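Long-range contacts in post-proline cleaving enzyme (Rickettsia typhi, PDB 4HVT), which belongs to the prolyl oligopeptidase family and probably acts as a serine peptidase that cleaves peptides after proline residues: residues A[71-76]-A[421-426]; A[80-85]-A[99-104]. All blocks are in the same frame, centred on the assembly; numbering follows the deposited sequence.

Contact 1 of 2, residues A[71-76]-A[421-426]; sequences RKTPYG and PTIYLW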
# COMPACT_ATOMS: atom_id res chain seq x y z
N ARG A 71 -22.45 -11.00 -0.79
CA ARG A 71 -21.66 -12.03 -1.49
C ARG A 71 -20.20 -11.63 -1.72
O ARG A 71 -19.49 -12.34 -2.38
CB ARG A 71 -22.32 -12.47 -2.80
CG ARG A 71 -23.76 -12.97 -2.68
CD ARG A 71 -24.42 -13.06 -4.07
NE ARG A 71 -24.06 -11.80 -4.71
CZ ARG A 71 -24.16 -11.46 -5.99
NH1 ARG A 71 -24.76 -12.24 -6.93
NH2 ARG A 71 -23.71 -10.23 -6.31
N LYS A 72 -19.73 -10.52 -1.15
CA LYS A 72 -18.26 -10.21 -1.19
C LYS A 72 -17.44 -11.35 -0.62
O LYS A 72 -17.87 -12.02 0.33
CB LYS A 72 -17.91 -8.94 -0.39
CG LYS A 72 -18.43 -7.67 -0.98
CD LYS A 72 -17.86 -6.44 -0.24
CE LYS A 72 -18.34 -6.31 1.18
NZ LYS A 72 -17.86 -5.02 1.79
N THR A 73 -16.24 -11.55 -1.17
CA THR A 73 -15.41 -12.66 -0.75
C THR A 73 -14.76 -12.34 0.58
O THR A 73 -14.06 -11.30 0.67
CB THR A 73 -14.33 -12.96 -1.80
OG1 THR A 73 -15.01 -13.34 -3.01
CG2 THR A 73 -13.46 -14.09 -1.34
N PRO A 74 -14.97 -13.22 1.59
CA PRO A 74 -14.35 -12.96 2.91
C PRO A 74 -12.94 -13.55 3.00
O PRO A 74 -12.75 -14.67 3.39
CB PRO A 74 -15.32 -13.66 3.87
CG PRO A 74 -15.81 -14.84 3.09
CD PRO A 74 -15.89 -14.37 1.66
N TYR A 75 -11.94 -12.80 2.58
CA TYR A 75 -10.57 -13.26 2.57
C TYR A 75 -10.10 -13.44 4.01
O TYR A 75 -10.58 -12.77 4.94
CB TYR A 75 -9.68 -12.26 1.81
CG TYR A 75 -10.08 -12.14 0.37
CD1 TYR A 75 -9.75 -13.13 -0.54
CD2 TYR A 75 -10.82 -11.05 -0.10
CE1 TYR A 75 -10.13 -13.07 -1.84
CE2 TYR A 75 -11.20 -10.98 -1.43
CZ TYR A 75 -10.86 -12.01 -2.29
OH TYR A 75 -11.25 -11.96 -3.60
N GLY A 76 -9.19 -14.35 4.21
CA GLY A 76 -8.70 -14.55 5.58
C GLY A 76 -7.34 -15.16 5.77
O GLY A 76 -6.60 -15.30 4.83
N PRO A 421 -10.89 -13.68 -8.05
CA PRO A 421 -9.98 -14.50 -7.27
C PRO A 421 -10.64 -15.75 -6.77
O PRO A 421 -11.86 -15.76 -6.42
CB PRO A 421 -9.58 -13.60 -6.10
CG PRO A 421 -9.86 -12.20 -6.60
CD PRO A 421 -11.07 -12.34 -7.48
N THR A 422 -9.87 -16.84 -6.83
CA THR A 422 -10.22 -18.09 -6.17
C THR A 422 -9.33 -18.23 -4.94
O THR A 422 -8.13 -17.87 -4.98
CB THR A 422 -10.00 -19.30 -7.08
OG1 THR A 422 -10.89 -19.24 -8.21
CG2 THR A 422 -10.28 -20.65 -6.35
N ILE A 423 -9.91 -18.72 -3.84
CA ILE A 423 -9.10 -18.98 -2.61
C ILE A 423 -8.87 -20.47 -2.53
O ILE A 423 -9.82 -21.29 -2.68
CB ILE A 423 -9.81 -18.54 -1.32
CG1 ILE A 423 -10.33 -17.09 -1.45
CG2 ILE A 423 -8.87 -18.70 -0.10
CD1 ILE A 423 -11.02 -16.57 -0.20
N TYR A 424 -7.61 -20.85 -2.33
CA TYR A 424 -7.19 -22.21 -2.21
C TYR A 424 -6.59 -22.49 -0.85
O TYR A 424 -5.94 -21.60 -0.29
CB TYR A 424 -6.17 -22.56 -3.27
CG TYR A 424 -6.51 -22.25 -4.68
CD1 TYR A 424 -6.40 -20.96 -5.18
CD2 TYR A 424 -6.91 -23.27 -5.56
CE1 TYR A 424 -6.68 -20.70 -6.51
CE2 TYR A 424 -7.18 -22.99 -6.85
CZ TYR A 424 -7.11 -21.72 -7.33
OH TYR A 424 -7.40 -21.45 -8.68
N LEU A 425 -6.84 -23.69 -0.31
CA LEU A 425 -6.22 -24.15 0.88
C LEU A 425 -4.98 -24.93 0.50
O LEU A 425 -5.03 -25.88 -0.27
CB LEU A 425 -7.14 -25.05 1.66
CG LEU A 425 -6.64 -25.63 2.99
CD1 LEU A 425 -6.44 -24.52 4.03
CD2 LEU A 425 -7.65 -26.66 3.48
N TRP A 426 -3.85 -24.54 1.06
CA TRP A 426 -2.65 -25.36 0.96
C TRP A 426 -2.71 -26.37 2.08
O TRP A 426 -2.66 -26.03 3.24
CB TRP A 426 -1.40 -24.47 1.10
CG TRP A 426 -0.07 -25.19 1.08
CD1 TRP A 426 0.71 -25.48 2.19
CD2 TRP A 426 0.67 -25.65 -0.06
NE1 TRP A 426 1.89 -26.09 1.79
CE2 TRP A 426 1.88 -26.23 0.43
CE3 TRP A 426 0.43 -25.67 -1.44
CZ2 TRP A 426 2.87 -26.75 -0.42
CZ3 TRP A 426 1.38 -26.19 -2.28
CH2 TRP A 426 2.61 -26.74 -1.77
O HOH W 1 -13.16 -13.84 -4.85
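The phenol ring of Tyr75 meets Pro421 and Ile423 in two different ways. Pro421 CB lies at the ring's edge, near its plane, and the pyrrolidine crosses the tyrosine at about a right angle, with CG 3.3 Å from Tyr75 OH. Ile423 approaches obliquely: its CD1 comes to 3.7 Å from Tyr75 CD1. One face of the ring carries a neighbour from its own segment, Thr73 CG2, which sits 3.4 Å above the plane and offset toward the rim. That methyl also faces across the contact, meeting Ile423 CD1 tip to tip at 3.7 Å. Ile423 suits this place because its longer branch carries CD1 far enough from the strand to touch both the threonine methyl and the tyrosine ring. Strand 422-426 belongs to the last blade of the seven-bladed beta-propeller, whereas residues 71-76 lead into strand 77-79 of the first, so the contact lies where the ends of the propeller ring meet. Its polar component is a bridging water. This water donates a hydrogen bond to Pro421 O at 2.8 Å and is also hydrogen-bonded to Thr73 OG1 at 2.7 Å and Tyr75 OH at 3.0 Å. Threonine serves both kinds of contact: CG2 stands anti to the backbone N and joins the apolar cluster, while OG1, anti to the carbonyl carbon (chi1 -62°), reaches the water. Beyond the two segments, Ile423 also packs on Leu411 and Ile435 of the adjacent strands, and Tyr75 on Thr413.

Contact 2 of 2, residues A[80-85]-A[99-104]; sequences KGYVYN and RTLVDN. With EDO (1,2-ethanediol), chain C.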
# COMPACT_ATOMS: atom_id res chain seq x y z
N LYS A 80 -4.60 -21.78 14.16
CA LYS A 80 -5.05 -22.79 15.13
C LYS A 80 -6.48 -23.26 14.86
O LYS A 80 -7.34 -23.24 15.73
CB LYS A 80 -4.85 -22.31 16.56
CG LYS A 80 -3.38 -22.00 16.87
CD LYS A 80 -3.17 -21.65 18.33
CE LYS A 80 -1.71 -21.28 18.64
NZ LYS A 80 -1.21 -20.18 17.77
N GLY A 81 -6.72 -23.63 13.60
CA GLY A 81 -7.98 -24.29 13.19
C GLY A 81 -9.11 -23.35 12.82
O GLY A 81 -10.24 -23.79 12.55
N TYR A 82 -8.84 -22.05 12.85
CA TYR A 82 -9.83 -21.02 12.50
C TYR A 82 -9.31 -20.14 11.39
O TYR A 82 -8.11 -19.87 11.31
CB TYR A 82 -10.12 -20.11 13.72
CG TYR A 82 -10.94 -20.73 14.78
CD1 TYR A 82 -10.35 -21.52 15.74
CD2 TYR A 82 -12.31 -20.52 14.85
CE1 TYR A 82 -11.10 -22.12 16.72
CE2 TYR A 82 -13.07 -21.11 15.86
CZ TYR A 82 -12.45 -21.90 16.78
OH TYR A 82 -13.19 -22.51 17.78
N VAL A 83 -10.22 -19.61 10.59
CA VAL A 83 -9.95 -18.56 9.66
C VAL A 83 -10.48 -17.28 10.23
O VAL A 83 -11.63 -17.20 10.67
CB VAL A 83 -10.67 -18.77 8.29
CG1 VAL A 83 -10.40 -17.61 7.37
CG2 VAL A 83 -10.22 -20.11 7.71
N TYR A 84 -9.58 -16.30 10.25
CA TYR A 84 -9.85 -14.92 10.70
C TYR A 84 -10.12 -14.01 9.51
O TYR A 84 -9.45 -14.10 8.49
CB TYR A 84 -8.69 -14.40 11.57
CG TYR A 84 -8.56 -15.12 12.87
CD1 TYR A 84 -8.06 -16.40 12.93
CD2 TYR A 84 -9.01 -14.52 14.08
CE1 TYR A 84 -7.99 -17.09 14.14
CE2 TYR A 84 -8.96 -15.22 15.29
CZ TYR A 84 -8.45 -16.50 15.31
OH TYR A 84 -8.40 -17.21 16.51
N ASN A 85 -11.08 -13.10 9.65
CA ASN A 85 -11.55 -12.26 8.55
C ASN A 85 -11.93 -10.91 9.13
O ASN A 85 -12.39 -10.82 10.27
CB ASN A 85 -12.75 -12.96 7.86
CG ASN A 85 -13.55 -12.05 6.95
OD1 ASN A 85 -14.66 -11.66 7.27
ND2 ASN A 85 -12.99 -11.74 5.80
N ARG A 99 -14.16 -14.74 13.13
CA ARG A 99 -13.53 -16.01 12.80
C ARG A 99 -14.51 -17.16 12.62
O ARG A 99 -15.64 -17.15 13.15
CB ARG A 99 -12.47 -16.39 13.85
CG ARG A 99 -13.06 -16.78 15.17
CD ARG A 99 -11.98 -17.21 16.15
NE ARG A 99 -12.57 -17.82 17.31
CZ ARG A 99 -11.88 -18.56 18.17
NH1 ARG A 99 -10.58 -18.70 17.99
NH2 ARG A 99 -12.47 -19.13 19.19
N THR A 100 -14.04 -18.17 11.91
CA THR A 100 -14.81 -19.41 11.74
C THR A 100 -13.88 -20.60 11.62
O THR A 100 -12.74 -20.51 11.11
CB THR A 100 -15.75 -19.32 10.52
OG1 THR A 100 -16.82 -20.27 10.64
CG2 THR A 100 -15.03 -19.59 9.25
N LEU A 101 -14.35 -21.76 12.08
CA LEU A 101 -13.59 -22.98 11.89
C LEU A 101 -13.23 -23.18 10.40
O LEU A 101 -14.05 -22.92 9.52
CB LEU A 101 -14.41 -24.16 12.41
CG LEU A 101 -14.63 -24.16 13.94
CD1 LEU A 101 -15.70 -25.12 14.38
CD2 LEU A 101 -13.31 -24.53 14.60
N VAL A 102 -12.02 -23.68 10.14
CA VAL A 102 -11.54 -23.86 8.82
C VAL A 102 -12.53 -24.77 8.07
O VAL A 102 -12.80 -24.55 6.89
CB VAL A 102 -10.10 -24.47 8.76
CG1 VAL A 102 -9.73 -24.82 7.34
CG2 VAL A 102 -9.04 -23.52 9.27
N ASP A 103 -13.08 -25.78 8.74
CA ASP A 103 -14.06 -26.65 8.06
C ASP A 103 -15.31 -25.90 7.55
O ASP A 103 -15.94 -26.34 6.59
CB ASP A 103 -14.51 -27.80 8.96
CG ASP A 103 -13.54 -28.98 8.96
OD1 ASP A 103 -12.39 -28.85 8.53
OD2 ASP A 103 -13.96 -30.08 9.39
N ASN A 104 -15.71 -24.84 8.22
CA ASN A 104 -16.86 -24.04 7.81
C ASN A 104 -16.56 -23.09 6.66
O ASN A 104 -17.47 -22.61 6.02
CB ASN A 104 -17.39 -23.17 8.95
CG ASN A 104 -17.95 -23.98 10.08
OD1 ASN A 104 -18.43 -25.08 9.89
ND2 ASN A 104 -17.87 -23.43 11.29
C1 EDO C . -15.26 -7.66 2.81
O1 EDO C . -15.10 -6.59 3.78
C2 EDO C . -14.08 -8.62 2.95
O2 EDO C . -14.11 -9.40 4.17
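Arg99 and Leu101 enclose the ring of Tyr82 from opposite faces. The arginine guanidinium lies flat on one face, its plane 2° from that of the ring, and CZ stands 3.6 Å from the Tyr82 ring centroid in a cation-pi contact. Leu101 CD2 rests on the other face, offset toward the rim and 3.8 Å from the same centroid. Arginine suits this place because its chain, extended from CG to NE, supplies both hydrocarbon and charge: CB makes a CH-pi contact over one face of the Tyr84 ring, while NH1 donates to Tyr84 OH at 3.0 Å. The hydroxyl lies close to the guanidinium plane, leaving the group's flat side to Tyr82. A salt bridge from NE to Glu113 fixes the guanidinium further and would balance its charge.

The tight part is the backbone around Val83 and Thr100, both buried, an antiparallel hydrogen-bonded pair. Val83 N reaches Thr100 O at 2.7 Å, and Thr100 N returns a bond to Val83 O at 2.9 Å. Toward the solvent side Leu101, the last strand residue, still pairs with Tyr82; beyond this pair lie Gly81, in the turn before strand 82-87, and Val102. There Val102 N still bonds to Gly81 O at 3.0 Å, but the donor stands 38° out of the carbonyl plane. Glycine fits because the backbone adopts a positive phi, and Val102 CG2 packs beside its carbonyl. The arrangement is a beta hairpin, formed by the two middle strands of a four-stranded antiparallel propeller blade, with strands 77-79 and 113-117 at its outer edges.

Overall arrangement
Both contacts belong to the beta-propeller, their centres about 12 Å apart, and contact 2 is nested within the stretch of chain that contact 1 closes. Contact 2 is local and builds the first blade from within, through backbone pairing and a partly exposed aromatic-arginine cluster. Contact 1 is the more buried and joins parts of the chain far apart in sequence; it relies on small apolar touches and one bridging water, with far less surface covered. The two meet directly: Asn85 ND2 probably donates to Tyr75 O at 2.8 Å, and Gly76 packs on Val83, tying the entering loop to the blade's second strand.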